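PDB 3E6E: alanine racemase from Enterococcus faecalis, which belongs to the alanine racemase family of two-domain enzymes, pairing an N-terminal TIM-barrel domain with a C-terminal domain rich in beta strands. Local coordinates for residues A[293-297]-A[346-351]; A[298-302]-A[329-333]; A[8-14]-A[246-252]. The protein carries 1 engineered substitution. All coordinates share one frame; numbering follows the deposited sequence.

Contact 1: A[293-297]-A[346-351]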
loop_
_atom_site.group_PDB
_atom_site.type_symbol
_atom_site.label_atom_id
_atom_site.label_comp_id
_atom_site.label_asym_id
_atom_site.label_seq_id
_atom_site.Cartn_x
_atom_site.Cartn_y
_atom_site.Cartn_z
ATOM N N HIS A 293 -6.866 0.659 11.552
ATOM C CA HIS A 293 -6.551 0.453 12.959
ATOM C C HIS A 293 -5.773 1.580 13.593
ATOM O O HIS A 293 -5.237 1.426 14.688
ATOM C CB HIS A 293 -5.796 -0.841 13.168
ATOM C CG HIS A 293 -6.673 -2.045 13.171
ATOM N ND1 HIS A 293 -7.109 -2.649 12.013
ATOM C CD2 HIS A 293 -7.212 -2.746 14.194
ATOM C CE1 HIS A 293 -7.878 -3.676 12.325
ATOM N NE2 HIS A 293 -7.957 -3.756 13.641
ATOM N N LEU A 294 -5.699 2.717 12.924
ATOM C CA LEU A 294 -4.967 3.813 13.519
ATOM C C LEU A 294 -5.892 4.677 14.362
ATOM O O LEU A 294 -5.460 5.696 14.915
ATOM C CB LEU A 294 -4.265 4.653 12.442
ATOM C CG LEU A 294 -3.000 4.026 11.847
ATOM C CD1 LEU A 294 -2.516 4.859 10.700
ATOM C CD2 LEU A 294 -1.927 3.937 12.888
ATOM N N GLN A 295 -7.165 4.291 14.445
ATOM C CA GLN A 295 -8.114 5.045 15.265
ATOM C C GLN A 295 -7.567 5.115 16.676
ATOM O O GLN A 295 -6.911 4.182 17.138
ATOM C CB GLN A 295 -9.465 4.353 15.360
ATOM C CG GLN A 295 -10.356 4.452 14.167
ATOM C CD GLN A 295 -11.719 3.855 14.453
ATOM O OE1 GLN A 295 -12.505 4.397 15.236
ATOM N NE2 GLN A 295 -12.002 2.722 13.828
ATOM N N GLY A 296 -7.862 6.203 17.374
ATOM C CA GLY A 296 -7.385 6.341 18.738
ATOM C C GLY A 296 -5.962 6.851 18.761
ATOM O O GLY A 296 -5.496 7.367 19.778
ATOM N N PHE A 297 -5.261 6.685 17.642
ATOM C CA PHE A 297 -3.891 7.161 17.540
ATOM C C PHE A 297 -4.044 8.683 17.484
ATOM O O PHE A 297 -5.058 9.186 17.007
ATOM C CB PHE A 297 -3.227 6.642 16.253
ATOM C CG PHE A 297 -1.722 6.731 16.262
ATOM C CD1 PHE A 297 -0.964 5.836 17.012
ATOM C CD2 PHE A 297 -1.060 7.711 15.522
ATOM C CE1 PHE A 297 0.433 5.910 17.025
ATOM C CE2 PHE A 297 0.335 7.799 15.527
ATOM C CZ PHE A 297 1.084 6.899 16.278
ATOM N N MET A 346 5.983 4.051 16.759
ATOM C CA MET A 346 4.707 4.292 17.420
ATOM C C MET A 346 3.589 3.851 16.490
ATOM O O MET A 346 2.649 3.162 16.908
ATOM C CB MET A 346 4.579 5.764 17.759
ATOM C CG MET A 346 5.405 6.164 18.956
ATOM S SD MET A 346 5.721 7.929 19.000
ATOM C CE MET A 346 4.095 8.539 19.543
ATOM N N VAL A 347 3.708 4.224 15.217
ATOM C CA VAL A 347 2.712 3.836 14.233
ATOM C C VAL A 347 2.661 2.315 14.114
ATOM O O VAL A 347 1.581 1.718 14.021
ATOM C CB VAL A 347 3.035 4.416 12.853
ATOM C CG1 VAL A 347 2.038 3.895 11.828
ATOM C CG2 VAL A 347 3.002 5.934 12.912
ATOM N N ALA A 348 3.837 1.693 14.108
ATOM C CA ALA A 348 3.940 0.241 13.990
ATOM C C ALA A 348 3.317 -0.432 15.200
ATOM O O ALA A 348 2.564 -1.396 15.071
ATOM C CB ALA A 348 5.410 -0.170 13.864
ATOM N N GLU A 349 3.637 0.078 16.382
ATOM C CA GLU A 349 3.101 -0.499 17.599
ATOM C C GLU A 349 1.588 -0.392 17.673
ATOM O O GLU A 349 0.927 -1.333 18.098
ATOM C CB GLU A 349 3.756 0.137 18.824
ATOM C CG GLU A 349 5.185 -0.324 18.984
ATOM C CD GLU A 349 5.878 0.282 20.173
ATOM O OE1 GLU A 349 7.064 -0.053 20.371
ATOM O OE2 GLU A 349 5.263 1.087 20.907
ATOM N N LYS A 350 1.033 0.737 17.244
ATOM C CA LYS A 350 -0.412 0.921 17.264
ATOM C C LYS A 350 -1.045 -0.010 16.247
ATOM O O LYS A 350 -2.181 -0.443 16.409
ATOM C CB LYS A 350 -0.767 2.365 16.915
ATOM C CG LYS A 350 -2.237 2.586 16.585
ATOM C CD LYS A 350 -3.136 2.465 17.811
ATOM C CE LYS A 350 -4.610 2.469 17.405
ATOM N NZ LYS A 350 -5.500 2.742 18.562
ATOM N N LEU A 351 -0.294 -0.308 15.194
ATOM C CA LEU A 351 -0.756 -1.188 14.127
ATOM C C LEU A 351 -0.449 -2.659 14.452
ATOM O O LEU A 351 -0.913 -3.569 13.771
ATOM C CB LEU A 351 -0.093 -0.763 12.810
ATOM C CG LEU A 351 -0.985 -0.200 11.695
ATOM C CD1 LEU A 351 -2.221 0.483 12.273
ATOM C CD2 LEU A 351 -0.181 0.769 10.865
#
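The backbone of 293-297 turns back on itself beside helix 344-351, and of the CA atoms of the two segments, those of His293 and Leu351 are nearest, 6.1 Å apart. The motif is a type II beta turn, Leu294 to Phe297, packed on a helix of the C-terminal domain. Gly296 holds the third position of the turn with a positive phi of 83°, where a CB would press on the carbonyl oxygen of Gln295.

Phe297 and Lys350 carry much of the contact. Phe297 has CG anti to the backbone N (chi1 -163°), and its ring passes the aliphatic part of Lys350, the two side chains running in opposite directions. Phe297 CD1 lies 3.5 Å from Lys350 CB. The Met346 CB methylene meets the ring at its edge, in the ring plane, 4.0 Å from Phe297 CZ. Val347 CG2 comes across the same end of the ring, also 4.0 Å from CZ.

Leu294 packs beside Phe297 on the helix. Its CD2 methyl reaches Leu351 CD1 at 3.5 Å and lies against Lys350 CG at 3.9 Å. Val347 CG1 adds a looser touch on the same methyl. Beyond the two segments, Val358 of helix 355-361 packs on both Val347 and Leu351. Leu351 of the second subunit packs on His293, so His293 lies at the dimer interface.

The polar end of Lys350 lies over the turn. Its chain bends at chi2 (71°) and is extended from there to NZ, which reaches the backbone oxygen of Gln295. The modelled NZ to O distance is very short and that oxygen is crowded, so the exact length of this hydrogen bond is doubtful. Just before the turn, His293 CB rests 3.9 Å from Leu351 CD1.

Contact 2: A[298-302]-A[329-333]. Engineered in segment 329-333: Pro329 (natural residue Ser).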
loop_
_atom_site.group_PDB
_atom_site.type_symbol
_atom_site.label_atom_id
_atom_site.label_comp_id
_atom_site.label_asym_id
_atom_site.label_seq_id
_atom_site.Cartn_x
_atom_site.Cartn_y
_atom_site.Cartn_z
ATOM N N THR A 298 -3.046 9.414 17.975
ATOM C CA THR A 298 -3.107 10.868 17.980
ATOM C C THR A 298 -2.058 11.515 17.084
ATOM O O THR A 298 -0.882 11.171 17.151
ATOM C CB THR A 298 -2.932 11.413 19.403
ATOM O OG1 THR A 298 -1.720 10.897 19.970
ATOM C CG2 THR A 298 -4.117 10.998 20.266
ATOM N N VAL A 299 -2.493 12.456 16.249
ATOM C CA VAL A 299 -1.588 13.169 15.354
ATOM C C VAL A 299 -1.263 14.544 15.932
ATOM O O VAL A 299 -1.760 14.905 16.997
ATOM C CB VAL A 299 -2.187 13.339 13.956
ATOM C CG1 VAL A 299 -2.406 11.977 13.320
ATOM C CG2 VAL A 299 -3.481 14.116 14.043
ATOM N N LEU A 300 -0.454 15.323 15.218
ATOM C CA LEU A 300 -0.044 16.621 15.730
ATOM C C LEU A 300 -0.480 17.866 14.979
ATOM O O LEU A 300 -0.265 18.014 13.772
ATOM C CB LEU A 300 1.474 16.629 15.898
ATOM C CG LEU A 300 1.967 15.487 16.790
ATOM C CD1 LEU A 300 3.484 15.364 16.698
ATOM C CD2 LEU A 300 1.532 15.741 18.227
ATOM N N VAL A 301 -1.082 18.773 15.735
ATOM C CA VAL A 301 -1.557 20.049 15.218
ATOM C C VAL A 301 -0.996 21.102 16.171
ATOM O O VAL A 301 -1.270 21.077 17.361
ATOM C CB VAL A 301 -3.104 20.090 15.211
ATOM C CG1 VAL A 301 -3.601 21.308 14.426
ATOM C CG2 VAL A 301 -3.651 18.784 14.604
ATOM N N ASN A 302 -0.182 22.006 15.651
ATOM C CA ASN A 302 0.420 23.047 16.478
ATOM C C ASN A 302 1.057 22.487 17.740
ATOM O O ASN A 302 0.918 23.061 18.826
ATOM C CB ASN A 302 -0.613 24.097 16.885
ATOM C CG ASN A 302 -1.198 24.827 15.707
ATOM O OD1 ASN A 302 -0.508 25.108 14.724
ATOM N ND2 ASN A 302 -2.483 25.164 15.804
ATOM N N PRO A 329 -3.880 24.668 9.054
ATOM C CA PRO A 329 -2.716 24.352 9.888
ATOM C C PRO A 329 -2.127 22.996 9.469
ATOM O O PRO A 329 -2.864 22.101 9.041
ATOM C CB PRO A 329 -3.301 24.314 11.298
ATOM C CG PRO A 329 -4.450 25.262 11.222
ATOM C CD PRO A 329 -5.068 24.911 9.888
ATOM N N VAL A 330 -0.810 22.842 9.587
ATOM C CA VAL A 330 -0.164 21.581 9.204
ATOM C C VAL A 330 -0.463 20.427 10.150
ATOM O O VAL A 330 -0.369 20.560 11.371
ATOM C CB VAL A 330 1.373 21.715 9.127
ATOM C CG1 VAL A 330 1.997 20.345 8.841
ATOM C CG2 VAL A 330 1.761 22.708 8.043
ATOM N N VAL A 331 -0.833 19.290 9.578
ATOM C CA VAL A 331 -1.103 18.124 10.386
ATOM C C VAL A 331 0.094 17.201 10.289
ATOM O O VAL A 331 0.447 16.720 9.204
ATOM C CB VAL A 331 -2.351 17.377 9.912
ATOM C CG1 VAL A 331 -2.449 16.025 10.621
ATOM C CG2 VAL A 331 -3.595 18.220 10.211
ATOM N N THR A 332 0.723 16.963 11.432
ATOM C CA THR A 332 1.884 16.101 11.492
ATOM C C THR A 332 1.554 14.686 11.973
ATOM O O THR A 332 1.243 14.470 13.147
ATOM C CB THR A 332 2.934 16.710 12.406
ATOM O OG1 THR A 332 3.191 18.061 11.989
ATOM C CG2 THR A 332 4.222 15.889 12.347
ATOM N N LEU A 333 1.619 13.723 11.059
ATOM C CA LEU A 333 1.338 12.338 11.404
ATOM C C LEU A 333 2.608 11.582 11.815
ATOM O O LEU A 333 2.584 10.768 12.741
ATOM C CB LEU A 333 0.646 11.627 10.237
ATOM C CG LEU A 333 -0.786 12.099 9.923
ATOM C CD1 LEU A 333 -0.759 13.407 9.153
ATOM C CD2 LEU A 333 -1.501 11.052 9.112
#
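Leu300 and Thr332 form an antiparallel hydrogen-bonded pair, with a backbone bond in each direction. Thr332 N gives to Leu300 O at 2.7 Å, nearly straight (175°) and in the carbonyl plane. The return bond, Leu300 N to Thr332 O at 2.8 Å, is more bent, and its donor is tilted 27° from the carbonyl plane. Leu300 O also receives a CA-H...O contact from Val331 CA. On this face of the sheet the CB atoms of Leu300 and Thr332 lie 3.8 Å apart.

Val301 and Val331 share the other face, and Val299 points in toward the second strand next to them. Val299 CG1 is anti to the carbonyl carbon (chi1 -63°) and lies alongside Leu333, 3.8 Å from its CG, and both side chains point the same way. Val299 CG2 crosses obliquely toward Val331 CG1 at 4.1 Å. Val331 in turn presents its other methyl, CG2, to Val301 CG2. At the far end Val301 CG1 meets CB of Pro329, an engineered residue, at 4.3 Å.

A second shell packs on these valines. Trp290 touches Val299 and Leu333, and Ile319 of strand 317-321 lies on Val299 and Val301.

These are two strands of the mixed sheet of the C-terminal domain. Strand 304-309 flanks 298-301, with Val299 and Cys306 joined by backbone bonds, and strand 249-259 flanks 330-332 on its other edge.

Contact 3: A[8-14]-A[246-252]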
loop_
_atom_site.group_PDB
_atom_site.type_symbol
_atom_site.label_atom_id
_atom_site.label_comp_id
_atom_site.label_asym_id
_atom_site.label_seq_id
_atom_site.Cartn_x
_atom_site.Cartn_y
_atom_site.Cartn_z
ATOM N N PRO A 8 -2.694 18.439 -0.068
ATOM C CA PRO A 8 -1.614 18.718 0.882
ATOM C C PRO A 8 -1.009 17.516 1.644
ATOM O O PRO A 8 -0.073 17.687 2.434
ATOM C CB PRO A 8 -2.243 19.751 1.818
ATOM C CG PRO A 8 -3.702 19.383 1.792
ATOM C CD PRO A 8 -3.942 19.119 0.327
ATOM N N THR A 9 -1.517 16.309 1.427
ATOM C CA THR A 9 -0.955 15.172 2.143
ATOM C C THR A 9 0.374 14.803 1.499
ATOM O O THR A 9 0.401 14.297 0.375
ATOM C CB THR A 9 -1.888 13.959 2.100
ATOM O OG1 THR A 9 -3.178 14.341 2.590
ATOM C CG2 THR A 9 -1.347 12.838 2.980
ATOM N N ARG A 10 1.469 15.044 2.220
ATOM C CA ARG A 10 2.815 14.765 1.710
ATOM C C ARG A 10 3.698 13.873 2.584
ATOM O O ARG A 10 3.544 13.806 3.813
ATOM C CB ARG A 10 3.565 16.076 1.472
ATOM C CG ARG A 10 2.887 16.998 0.492
ATOM C CD ARG A 10 3.831 18.106 0.035
ATOM N NE ARG A 10 3.304 18.830 -1.119
ATOM C CZ ARG A 10 2.692 18.243 -2.147
ATOM N NH1 ARG A 10 2.522 16.926 -2.162
ATOM N NH2 ARG A 10 2.250 18.967 -3.164
ATOM N N LEU A 11 4.654 13.214 1.934
ATOM C CA LEU A 11 5.599 12.320 2.614
ATOM C C LEU A 11 7.024 12.900 2.449
ATOM O O LEU A 11 7.665 12.679 1.430
ATOM C CB LEU A 11 5.482 10.922 1.980
ATOM C CG LEU A 11 5.734 9.616 2.742
ATOM C CD1 LEU A 11 5.111 9.626 4.132
ATOM C CD2 LEU A 11 5.151 8.483 1.909
ATOM N N HIS A 12 7.501 13.654 3.440
ATOM C CA HIS A 12 8.832 14.280 3.373
ATOM C C HIS A 12 9.998 13.371 3.706
ATOM O O HIS A 12 10.105 12.842 4.816
ATOM C CB HIS A 12 8.911 15.501 4.285
ATOM C CG HIS A 12 8.005 16.615 3.870
ATOM N ND1 HIS A 12 6.696 16.708 4.298
ATOM C CD2 HIS A 12 8.201 17.655 3.023
ATOM C CE1 HIS A 12 6.125 17.757 3.730
ATOM N NE2 HIS A 12 7.016 18.348 2.951
ATOM N N ILE A 13 10.897 13.217 2.747
ATOM C CA ILE A 13 12.047 12.361 2.941
ATOM C C ILE A 13 13.298 13.195 3.146
ATOM O O ILE A 13 13.499 14.201 2.475
ATOM C CB ILE A 13 12.173 11.417 1.744
ATOM C CG1 ILE A 13 10.993 10.442 1.787
ATOM C CG2 ILE A 13 13.512 10.689 1.771
ATOM C CD1 ILE A 13 10.742 9.675 0.523
ATOM N N ASP A 14 14.121 12.788 4.105
ATOM C CA ASP A 14 15.359 13.498 4.434
ATOM C C ASP A 14 16.545 12.681 3.926
ATOM O O ASP A 14 17.024 11.768 4.610
ATOM C CB ASP A 14 15.451 13.677 5.952
ATOM C CG ASP A 14 16.643 14.513 6.386
ATOM O OD1 ASP A 14 16.873 14.612 7.610
ATOM O OD2 ASP A 14 17.346 15.082 5.526
ATOM N N ALA A 246 14.598 9.150 8.532
ATOM C CA ALA A 246 14.615 9.876 7.269
ATOM C C ALA A 246 13.214 10.141 6.732
ATOM O O ALA A 246 13.023 11.028 5.907
ATOM C CB ALA A 246 15.414 9.093 6.240
ATOM N N LEU A 247 12.249 9.356 7.198
ATOM C CA LEU A 247 10.856 9.458 6.780
ATOM C C LEU A 247 10.121 10.486 7.626
ATOM O O LEU A 247 10.428 10.660 8.800
ATOM C CB LEU A 247 10.182 8.096 6.943
ATOM C CG LEU A 247 8.875 7.722 6.252
ATOM C CD1 LEU A 247 7.870 8.847 6.364
ATOM C CD2 LEU A 247 9.149 7.380 4.816
ATOM N N ARG A 248 9.136 11.147 7.018
ATOM C CA ARG A 248 8.310 12.164 7.675
ATOM C C ARG A 248 6.977 12.240 6.926
ATOM O O ARG A 248 6.939 12.177 5.691
ATOM C CB ARG A 248 9.023 13.510 7.636
ATOM C CG ARG A 248 8.694 14.401 8.790
ATOM C CD ARG A 248 9.605 15.620 8.825
ATOM N NE ARG A 248 9.226 16.488 9.938
ATOM C CZ ARG A 248 8.098 17.196 9.997
ATOM N NH1 ARG A 248 7.231 17.161 8.997
ATOM N NH2 ARG A 248 7.822 17.912 11.079
ATOM N N LEU A 249 5.881 12.369 7.660
ATOM C CA LEU A 249 4.568 12.411 7.018
ATOM C C LEU A 249 3.679 13.532 7.532
ATOM O O LEU A 249 3.413 13.626 8.738
ATOM C CB LEU A 249 3.865 11.078 7.224
ATOM C CG LEU A 249 2.419 10.930 6.780
ATOM C CD1 LEU A 249 2.299 10.995 5.255
ATOM C CD2 LEU A 249 1.923 9.591 7.284
ATOM N N THR A 250 3.202 14.371 6.614
ATOM C CA THR A 250 2.343 15.495 6.983
ATOM C C THR A 250 1.127 15.621 6.091
ATOM O O THR A 250 1.008 14.962 5.055
ATOM C CB THR A 250 3.088 16.846 6.890
ATOM O OG1 THR A 250 3.724 16.943 5.608
ATOM C CG2 THR A 250 4.114 17.003 8.008
ATOM N N SER A 251 0.222 16.492 6.512
ATOM C CA SER A 251 -0.988 16.784 5.760
ATOM C C SER A 251 -1.499 18.069 6.381
ATOM O O SER A 251 -0.730 18.789 7.026
ATOM C CB SER A 251 -2.019 15.669 5.926
ATOM O OG SER A 251 -3.086 15.828 5.004
ATOM N N GLU A 252 -2.776 18.374 6.194
ATOM C CA GLU A 252 -3.329 19.583 6.798
ATOM C C GLU A 252 -4.845 19.576 6.857
ATOM O O GLU A 252 -5.511 18.917 6.062
ATOM C CB GLU A 252 -2.835 20.837 6.056
ATOM C CG GLU A 252 -3.435 21.070 4.685
ATOM C CD GLU A 252 -2.751 22.216 3.939
ATOM O OE1 GLU A 252 -3.338 22.757 2.972
ATOM O OE2 GLU A 252 -1.615 22.571 4.320
#
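His12 packs against Arg248 and Thr250 across this antiparallel contact, and its CB lies 3.9 Å from Arg248 CB. Its N gives a weak, strongly bent bond to Arg248 O. The imidazole crosses Thr250 at about a right angle. Thr250 OG1 sits between its own backbone N and carbonyl carbon (chi1 51°), which sets it at the ring edge, in the ring plane, 3.2 Å from His12 CE1.

Ala246 closes one end. Its O takes the Asp14 N-H at 2.7 Å, in the carbonyl plane, and its CB packs on Asp14 O. Asp14 is the N-cap of helix 15-28, so the bond lies right at the start of that helix.

The strand 10-12 thus joins the mixed beta sheet of the C-terminal domain, although the chain leads on from it into the TIM-barrel fold. Arg10 and Thr250 are a hydrogen-bonded pair. Thr250 N to Arg10 O is 2.9 Å and nearly straight, while Arg10 N to Thr250 O is bent, with the donor above the carbonyl plane. Strand 368-369 runs parallel along the other edge of 10-12, where Glu369 forms a salt bridge with Arg10.

Pro8 holds the opposite end. Its ring crosses the Glu252 side chain, with CB 3.3 Å from Glu252 CD. Next to it, Ser251 OG donates to Thr9 OG1 at 2.8 Å, and Thr9 OG1 is also bonded to Pro283 O.

Contact 3 closes first along the chain, and contacts 1 and 2 follow, with contact 2 nested inside the loop that contact 1 closes. Contacts 2 and 3 belong to one sheet: strands 330-332 and 249-259 are neighbours in it, and probable backbone bonds join Val331 to Ser251 and Leu333 to Leu249. Their centres are 11 Å apart. Contact 1 sits beside this sheet, its centre about 15 Å from that of contact 2, and its turn leads straight into strand 298-301. Its centre is about 17 Å from that of contact 3, and the two do not touch. Together they join strand 10-12, from the start of the chain, and helix 344-351 to the strands of the C-terminal domain.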